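Local coordinates for putative lipoprotein GNA1162 (Neisseria meningitidis, PDB 4HRV) that is of unknown function but, as a lipoprotein, is probably anchored to a membrane by its lipid and may bind lipids, at residues 16-21 and 86-91; 92-97 and 107-112; 20-25 and 66-71. The protein carries 3 engineered substitutions. One frame throughout, in Å; residues are numbered along the deposited sequence.

Contact 1 (16-21 and 86-91); sequences ILVVPP and AVLYIT
L17 and L88 meet backbone to backbone, the L88 N-H running nearly straight (173°) to L17 O at 2.7 Å; with the bond from L17 N to A86 O it sets a parallel register. Beta-branched I16, V18, V19, V87 and I90 suit the extended backbone. V18 and L88 lie side by side and point the same way. L88 CG stands anti to its backbone N (chi1 178°), and L88 CD2 beyond it rests 3.8 Å from V18 CG2. V87 points to the other face, where its CG1 packs against V19 CG1 and also covers one face of the Y89 ring near the rim. Y89 CG lies anti to its carbonyl carbon (chi1 -63°), on the backbone N side; V19 CG2 approaches the ring obliquely, 3.6 Å from Y89 CD2. Past V18 the strands part: V19 N to L88 O, 3.4 Å, is weak, and a water donates to V19 O and L88 O while accepting from I90 N. P21 resumes the packing, its CB 3.9 Å from I90 CB. Helix 75-82 touches L17, V87 and Y89. Such parallel strands of aliphatic residues, joined through helices, are characteristic of an alpha/beta fold, here the parallel half of a mixed sheet.

Contact 2 (92-97 and 107-112); sequences VTEYGT and TVSAKA
T93 and E94 both turn their N-H groups to S109 O, at 2.9 Å from T93 N and 3.2 Å from E94 N, the two donors arriving from the same face of the carbonyl plane. Two residues opposite one make a classic beta bulge, which shifts the register between the V92-A110 and E94-S109 pairs. The E94 side chain leaves with CG anti to its backbone N (chi1 -168°) and stays extended across T107. Its CB lies 3.9 Å from S109 CB; CG is 4.0 Å from T107 CG2, CD closes on that methyl, and OE2 ends 3.2 Å from T107 CG2. The carboxylate end, not the aliphatic stem, thus comes closest to the threonine methyl. OE2 is also 3.5 Å from S109 OG, a weak and unsettled pairing; that hydroxyl has a hydrogen bond with S129 OG as well. Beside it, the T93 side chain crosses that of K111 at about a right angle, T93 CG2 3.8 Å from K111 CE. On the other face Y95 CD2 packs 3.8 Å from V108 CG2. G96 suits its place because its backbone angles (phi 161°) would press a CB against the preceding carbonyl. This antiparallel hairpin of strands 86-99 and 104-116 is flanked by strands 15-23 and 122-133, and V108 and A110 pack against helix 139-154 of the second subunit.

Contact 3 (20-25 and 66-71); sequences PPLNES and NAADIH
Helix 67-72 docks on the loop that interrupts strand 15-23, where H71 is hydrogen-bonded to the P20 carbonyl. H71 NE2 donates to P20 O at 2.7 Å, with an N-H...O angle of 145°, and the oxygen lies almost in the plane of the imidazole. Histidine suits the place because it offers an N-H at the ring edge and a flat pi face at once. L22 uses the face: its CG sits over the ring centre, 3.8 Å from the centroid and 9° off the normal, a CH-pi contact in which the two side chains slide past each other in opposite directions. A first torsion of L22 off the staggered positions (chi1 -106°) sets CG over the imidazole. Its CD2 lies against the start of the helix, 3.6 Å from A68 N and 3.9 Å from A68 CB.

The helix begins after N66, its N-cap residue, and the two alanines that follow are small enough to let the loop come close: A67 CB approaches P21 O to 3.5 Å and touches L22 CD2. P20 and P21 lack N-H groups, which fits a point where the strand leaves its regular pairing. The P20 ring meets I70 at about a right angle, CG 3.9 Å from I70 CD1, and F59 of helix 52-61 packs on both. Further along, as the chain leaves the strand, N23 forms an Asx turn: its OD1 accepts from S25 OG, in its plane on a lone pair, and from S25 N, above the plane, at 3.0 Å, while ND2 bonds to the D27 carbonyl. Asparagine suits such a turn, since its amide can accept and donate together. The H71 ring also meets that of Y89, and V19 touches both H71 and I70.

From the N terminus, strand 15-23 supplies one side of contacts 1 and 3, which share P20 and P21. Contact 3 closes the shorter loop, bringing helix 67-72 back onto the strand end after 40 residues. That loop lies within the wider one of contact 1, which runs through strand 48-49 and several helices until strand 86-99 pairs alongside. Contact 2 follows in series, closing a separate hairpin with nine residues between its segments. Probable backbone bonds link the pairs: T91 O to K111 N joins contacts 1 and 2, I90 O to L22 N contacts 1 and 3, V92 N to L22 O contacts 2 and 3. Together they tie the helical layer to both halves of one sheet.

Contact 1 (16-21 and 86-91)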
loop_
_atom_site.group_PDB
_atom_site.type_symbol
_atom_site.label_atom_id
_atom_site.label_comp_id
_atom_site.label_asym_id
_atom_site.label_seq_id
_atom_site.Cartn_x
_atom_site.Cartn_y
_atom_site.Cartn_z
ATOM N N ILE B 16 19.702 9.007 2.811
ATOM C CA ILE B 16 18.811 8.544 3.858
ATOM C C ILE B 16 19.321 7.270 4.497
ATOM O O ILE B 16 19.516 6.259 3.814
ATOM C CB ILE B 16 17.421 8.264 3.305
ATOM C CG1 ILE B 16 16.775 9.556 2.805
ATOM C CG2 ILE B 16 16.545 7.596 4.354
ATOM C CD1 ILE B 16 15.374 9.325 2.230
ATOM N N LEU B 17 19.514 7.335 5.811
ATOM C CA LEU B 17 19.800 6.165 6.628
ATOM C C LEU B 17 18.488 5.525 7.087
ATOM O O LEU B 17 17.687 6.144 7.793
ATOM C CB LEU B 17 20.637 6.563 7.856
ATOM C CG LEU B 17 20.989 5.442 8.838
ATOM C CD1 LEU B 17 21.875 4.417 8.160
ATOM C CD2 LEU B 17 21.675 5.988 10.105
ATOM N N VAL B 18 18.254 4.291 6.662
ATOM C CA VAL B 18 17.147 3.524 7.202
ATOM C C VAL B 18 17.664 2.616 8.297
ATOM O O VAL B 18 18.493 1.731 8.058
ATOM C CB VAL B 18 16.413 2.705 6.123
ATOM C CG1 VAL B 18 15.115 2.149 6.700
ATOM C CG2 VAL B 18 16.138 3.595 4.900
ATOM N N VAL B 19 17.199 2.857 9.517
ATOM C CA VAL B 19 17.626 2.037 10.637
ATOM C C VAL B 19 16.704 0.824 10.733
ATOM O O VAL B 19 15.586 0.854 10.226
ATOM C CB VAL B 19 17.623 2.807 11.974
ATOM C CG1 VAL B 19 18.665 3.946 11.953
ATOM C CG2 VAL B 19 16.242 3.309 12.292
ATOM N N PRO B 20 17.188 -0.258 11.356
ATOM C CA PRO B 20 16.356 -1.446 11.561
ATOM C C PRO B 20 15.014 -1.052 12.150
ATOM O O PRO B 20 14.966 -0.351 13.160
ATOM C CB PRO B 20 17.160 -2.261 12.570
ATOM C CG PRO B 20 18.571 -1.915 12.275
ATOM C CD PRO B 20 18.569 -0.462 11.822
ATOM N N PRO B 21 13.916 -1.485 11.516
ATOM C CA PRO B 21 12.603 -1.073 12.011
ATOM C C PRO B 21 12.272 -1.648 13.381
ATOM O O PRO B 21 12.701 -2.749 13.716
ATOM C CB PRO B 21 11.641 -1.613 10.937
ATOM C CG PRO B 21 12.485 -1.670 9.685
ATOM C CD PRO B 21 13.830 -2.137 10.197
ATOM N N ALA B 86 19.506 12.392 6.461
ATOM C CA ALA B 86 18.274 12.122 7.190
ATOM C C ALA B 86 18.204 10.687 7.663
ATOM O O ALA B 86 18.925 9.823 7.167
ATOM C CB ALA B 86 17.065 12.467 6.325
ATOM N N VAL B 87 17.335 10.435 8.635
ATOM C CA VAL B 87 17.153 9.091 9.151
ATOM C C VAL B 87 15.706 8.722 9.003
ATOM O O VAL B 87 14.811 9.510 9.325
ATOM C CB VAL B 87 17.526 8.986 10.654
ATOM C CG1 VAL B 87 17.482 7.535 11.120
ATOM C CG2 VAL B 87 18.897 9.590 10.895
ATOM N N LEU B 88 15.477 7.512 8.511
ATOM C CA LEU B 88 14.127 7.002 8.361
ATOM C C LEU B 88 13.830 5.977 9.437
ATOM O O LEU B 88 14.526 4.967 9.558
ATOM C CB LEU B 88 13.946 6.404 6.960
ATOM C CG LEU B 88 12.574 5.786 6.667
ATOM C CD1 LEU B 88 11.495 6.865 6.604
ATOM C CD2 LEU B 88 12.638 5.005 5.364
ATOM N N TYR B 89 12.821 6.270 10.252
ATOM C CA TYR B 89 12.409 5.370 11.322
ATOM C C TYR B 89 11.091 4.684 10.954
ATOM O O TYR B 89 10.076 5.350 10.727
ATOM C CB TYR B 89 12.198 6.134 12.626
ATOM C CG TYR B 89 13.447 6.800 13.171
ATOM C CD1 TYR B 89 13.647 8.170 13.039
ATOM C CD2 TYR B 89 14.431 6.051 13.830
ATOM C CE1 TYR B 89 14.806 8.782 13.555
ATOM C CE2 TYR B 89 15.586 6.659 14.332
ATOM C CZ TYR B 89 15.757 8.016 14.201
ATOM O OH TYR B 89 16.904 8.612 14.688
ATOM N N ILE B 90 11.101 3.361 10.930
ATOM C CA ILE B 90 9.870 2.608 10.666
ATOM C C ILE B 90 9.489 1.791 11.888
ATOM O O ILE B 90 10.347 1.181 12.514
ATOM C CB ILE B 90 10.064 1.658 9.495
ATOM C CG1 ILE B 90 10.456 2.453 8.240
ATOM C CG2 ILE B 90 8.800 0.817 9.264
ATOM C CD1 ILE B 90 10.966 1.586 7.124
ATOM N N THR B 91 8.202 1.789 12.219
ATOM C CA THR B 91 7.662 0.958 13.284
ATOM C C THR B 91 6.470 0.129 12.779
ATOM O O THR B 91 5.510 0.672 12.232
ATOM C CB THR B 91 7.214 1.817 14.483
ATOM O OG1 THR B 91 8.336 2.535 14.989
ATOM C CG2 THR B 91 6.626 0.952 15.596
HETATM O O HOH W 1 13.456 2.314 10.135
#

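Contact 2 (92-97 and 107-112)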
loop_
_atom_site.group_PDB
_atom_site.type_symbol
_atom_site.label_atom_id
_atom_site.label_comp_id
_atom_site.label_asym_id
_atom_site.label_seq_id
_atom_site.Cartn_x
_atom_site.Cartn_y
_atom_site.Cartn_z
ATOM N N VAL B 92 6.564 -1.185 12.941
ATOM C CA VAL B 92 5.442 -2.075 12.667
ATOM C C VAL B 92 4.580 -2.160 13.923
ATOM O O VAL B 92 5.046 -2.614 14.977
ATOM C CB VAL B 92 5.919 -3.484 12.278
ATOM C CG1 VAL B 92 4.717 -4.464 12.210
ATOM C CG2 VAL B 92 6.652 -3.440 10.952
ATOM N N THR B 93 3.334 -1.709 13.813
ATOM C CA THR B 93 2.439 -1.633 14.961
ATOM C C THR B 93 1.449 -2.791 14.981
ATOM O O THR B 93 0.882 -3.122 16.024
ATOM C CB THR B 93 1.668 -0.303 14.964
ATOM O OG1 THR B 93 0.876 -0.203 13.768
ATOM C CG2 THR B 93 2.640 0.855 15.016
ATOM N N GLU B 94 1.240 -3.407 13.823
ATOM C CA GLU B 94 0.399 -4.593 13.761
ATOM C C GLU B 94 0.939 -5.632 12.777
ATOM O O GLU B 94 1.447 -5.296 11.716
ATOM C CB GLU B 94 -1.039 -4.207 13.404
ATOM C CG GLU B 94 -2.025 -5.330 13.599
ATOM C CD GLU B 94 -3.462 -4.846 13.633
ATOM O OE1 GLU B 94 -4.281 -5.467 14.350
ATOM O OE2 GLU B 94 -3.766 -3.845 12.946
ATOM N N TYR B 95 0.824 -6.902 13.133
ATOM C CA TYR B 95 1.245 -7.967 12.240
ATOM C C TYR B 95 0.648 -9.281 12.692
ATOM O O TYR B 95 0.966 -9.775 13.773
ATOM C CB TYR B 95 2.765 -8.085 12.222
ATOM C CG TYR B 95 3.311 -9.074 11.212
ATOM C CD1 TYR B 95 3.310 -10.446 11.472
ATOM C CD2 TYR B 95 3.844 -8.638 10.008
ATOM C CE1 TYR B 95 3.822 -11.352 10.552
ATOM C CE2 TYR B 95 4.359 -9.532 9.086
ATOM C CZ TYR B 95 4.340 -10.885 9.357
ATOM O OH TYR B 95 4.853 -11.762 8.431
ATOM N N GLY B 96 -0.212 -9.859 11.867
ATOM C CA GLY B 96 -0.783 -11.137 12.230
ATOM C C GLY B 96 -2.043 -11.463 11.472
ATOM O O GLY B 96 -2.400 -10.799 10.494
ATOM N N THR B 97 -2.720 -12.504 11.936
ATOM C CA THR B 97 -3.916 -12.981 11.271
ATOM C C THR B 97 -4.996 -13.280 12.300
ATOM O O THR B 97 -4.753 -13.990 13.277
ATOM C CB THR B 97 -3.626 -14.259 10.459
ATOM O OG1 THR B 97 -2.442 -14.071 9.673
ATOM C CG2 THR B 97 -4.792 -14.588 9.542
ATOM N N THR B 107 -3.385 -8.764 8.646
ATOM C CA THR B 107 -3.280 -7.324 8.736
ATOM C C THR B 107 -1.835 -6.968 9.056
ATOM O O THR B 107 -1.233 -7.573 9.936
ATOM C CB THR B 107 -4.178 -6.782 9.866
ATOM O OG1 THR B 107 -5.557 -7.031 9.559
ATOM C CG2 THR B 107 -3.961 -5.289 10.050
ATOM N N VAL B 108 -1.285 -6.004 8.327
ATOM C CA VAL B 108 -0.004 -5.404 8.680
ATOM C C VAL B 108 -0.172 -3.890 8.680
ATOM O O VAL B 108 -0.731 -3.327 7.744
ATOM C CB VAL B 108 1.118 -5.779 7.692
ATOM C CG1 VAL B 108 2.460 -5.165 8.155
ATOM C CG2 VAL B 108 1.257 -7.271 7.611
ATOM N N SER B 109 0.298 -3.237 9.738
ATOM C CA SER B 109 0.236 -1.791 9.825
ATOM C C SER B 109 1.603 -1.304 10.292
ATOM O O SER B 109 2.238 -1.933 11.144
ATOM C CB SER B 109 -0.830 -1.340 10.819
ATOM O OG SER B 109 -2.082 -1.941 10.557
ATOM N N ALA B 110 2.049 -0.199 9.715
ATOM C CA ALA B 110 3.338 0.382 10.051
ATOM C C ALA B 110 3.234 1.892 9.942
ATOM O O ALA B 110 2.375 2.425 9.237
ATOM C CB ALA B 110 4.423 -0.146 9.129
ATOM N N LYS B 111 4.105 2.579 10.660
ATOM C CA LYS B 111 4.146 4.015 10.621
ATOM C C LYS B 111 5.611 4.398 10.478
ATOM O O LYS B 111 6.498 3.622 10.824
ATOM C CB LYS B 111 3.530 4.595 11.890
ATOM C CG LYS B 111 4.232 4.182 13.176
ATOM C CD LYS B 111 3.451 4.673 14.388
ATOM C CE LYS B 111 4.117 4.262 15.691
ATOM N NZ LYS B 111 3.328 4.707 16.874
ATOM N N ALA B 112 5.874 5.564 9.910
ATOM C CA ALA B 112 7.252 5.958 9.676
ATOM C C ALA B 112 7.401 7.458 9.754
ATOM O O ALA B 112 6.432 8.195 9.579
ATOM C CB ALA B 112 7.742 5.445 8.336
#

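Contact 3 (20-25 and 66-71)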
loop_
_atom_site.group_PDB
_atom_site.type_symbol
_atom_site.label_atom_id
_atom_site.label_comp_id
_atom_site.label_asym_id
_atom_site.label_seq_id
_atom_site.Cartn_x
_atom_site.Cartn_y
_atom_site.Cartn_z
ATOM N N PRO B 20 17.188 -0.258 11.356
ATOM C CA PRO B 20 16.356 -1.446 11.561
ATOM C C PRO B 20 15.014 -1.052 12.150
ATOM O O PRO B 20 14.966 -0.351 13.160
ATOM C CB PRO B 20 17.160 -2.261 12.570
ATOM C CG PRO B 20 18.571 -1.915 12.275
ATOM C CD PRO B 20 18.569 -0.462 11.822
ATOM N N PRO B 21 13.916 -1.485 11.516
ATOM C CA PRO B 21 12.603 -1.073 12.011
ATOM C C PRO B 21 12.272 -1.648 13.381
ATOM O O PRO B 21 12.701 -2.749 13.716
ATOM C CB PRO B 21 11.641 -1.613 10.937
ATOM C CG PRO B 21 12.485 -1.670 9.685
ATOM C CD PRO B 21 13.830 -2.137 10.197
ATOM N N LEU B 22 11.528 -0.881 14.168
ATOM C CA LEU B 22 11.058 -1.322 15.469
ATOM C C LEU B 22 9.880 -2.257 15.269
ATOM O O LEU B 22 9.007 -2.011 14.430
ATOM C CB LEU B 22 10.575 -0.130 16.285
ATOM C CG LEU B 22 11.394 0.404 17.449
ATOM C CD1 LEU B 22 10.492 1.305 18.279
ATOM C CD2 LEU B 22 11.980 -0.742 18.288
ATOM N N ASN B 23 9.840 -3.329 16.045
ATOM C CA ASN B 23 8.715 -4.248 15.979
ATOM C C ASN B 23 7.868 -4.085 17.228
ATOM O O ASN B 23 8.299 -4.439 18.323
ATOM C CB ASN B 23 9.214 -5.690 15.854
ATOM C CG ASN B 23 8.100 -6.681 15.521
ATOM O OD1 ASN B 23 6.916 -6.333 15.482
ATOM N ND2 ASN B 23 8.483 -7.929 15.286
ATOM N N GLU B 24 6.673 -3.529 17.070
ATOM C CA GLU B 24 5.760 -3.379 18.194
ATOM C C GLU B 24 4.558 -4.297 18.055
ATOM O O GLU B 24 3.466 -3.981 18.522
ATOM C CB GLU B 24 5.324 -1.925 18.350
ATOM C CG GLU B 24 6.493 -0.988 18.507
ATOM C CD GLU B 24 6.132 0.315 19.188
ATOM O OE1 GLU B 24 4.953 0.719 19.114
ATOM O OE2 GLU B 24 7.038 0.935 19.800
ATOM N N SER B 25 4.771 -5.435 17.400
ATOM C CA SER B 25 3.743 -6.463 17.285
ATOM C C SER B 25 4.176 -7.726 18.024
ATOM O O SER B 25 5.362 -7.942 18.246
ATOM C CB SER B 25 3.495 -6.808 15.820
ATOM O OG SER B 25 4.478 -7.711 15.351
ATOM N N ASN B 66 20.006 -4.388 18.642
ATOM C CA ASN B 66 18.608 -4.267 19.021
ATOM C C ASN B 66 17.987 -3.000 18.452
ATOM O O ASN B 66 18.530 -1.905 18.597
ATOM C CB ASN B 66 18.484 -4.277 20.546
ATOM C CG ASN B 66 17.050 -4.188 21.010
ATOM O OD1 ASN B 66 16.361 -5.192 21.102
ATOM N ND2 ASN B 66 16.594 -2.981 21.303
ATOM N N ALA B 67 16.846 -3.148 17.796
ATOM C CA ALA B 67 16.234 -2.014 17.125
ATOM C C ALA B 67 15.827 -0.912 18.102
ATOM O O ALA B 67 15.940 0.261 17.788
ATOM C CB ALA B 67 15.045 -2.466 16.298
ATOM N N ALA B 68 15.355 -1.287 19.288
ATOM C CA ALA B 68 14.931 -0.284 20.258
ATOM C C ALA B 68 16.121 0.558 20.711
ATOM O O ALA B 68 15.990 1.749 20.955
ATOM C CB ALA B 68 14.253 -0.935 21.452
ATOM N N ASP B 69 17.282 -0.062 20.842
ATOM C CA ASP B 69 18.474 0.698 21.191
ATOM C C ASP B 69 18.733 1.711 20.071
ATOM O O ASP B 69 19.000 2.889 20.322
ATOM C CB ASP B 69 19.697 -0.212 21.344
ATOM C CG ASP B 69 19.682 -1.015 22.636
ATOM O OD1 ASP B 69 19.141 -0.521 23.649
ATOM O OD2 ASP B 69 20.214 -2.145 22.627
ATOM N N ILE B 70 18.647 1.244 18.831
ATOM C CA ILE B 70 19.024 2.085 17.688
ATOM C C ILE B 70 18.106 3.298 17.530
ATOM O O ILE B 70 18.581 4.430 17.375
ATOM C CB ILE B 70 19.156 1.262 16.396
ATOM C CG1 ILE B 70 20.334 0.290 16.540
ATOM C CG2 ILE B 70 19.359 2.175 15.182
ATOM C CD1 ILE B 70 20.367 -0.825 15.530
ATOM N N HIS B 71 16.802 3.067 17.617
ATOM C CA HIS B 71 15.816 4.136 17.512
ATOM C C HIS B 71 15.929 5.158 18.632
ATOM O O HIS B 71 15.324 6.230 18.558
ATOM C CB HIS B 71 14.404 3.564 17.509
ATOM C CG HIS B 71 14.012 2.930 16.217
ATOM N ND1 HIS B 71 12.884 3.308 15.522
ATOM C CD2 HIS B 71 14.586 1.941 15.492
ATOM C CE1 HIS B 71 12.772 2.574 14.429
ATOM N NE2 HIS B 71 13.796 1.740 14.384
#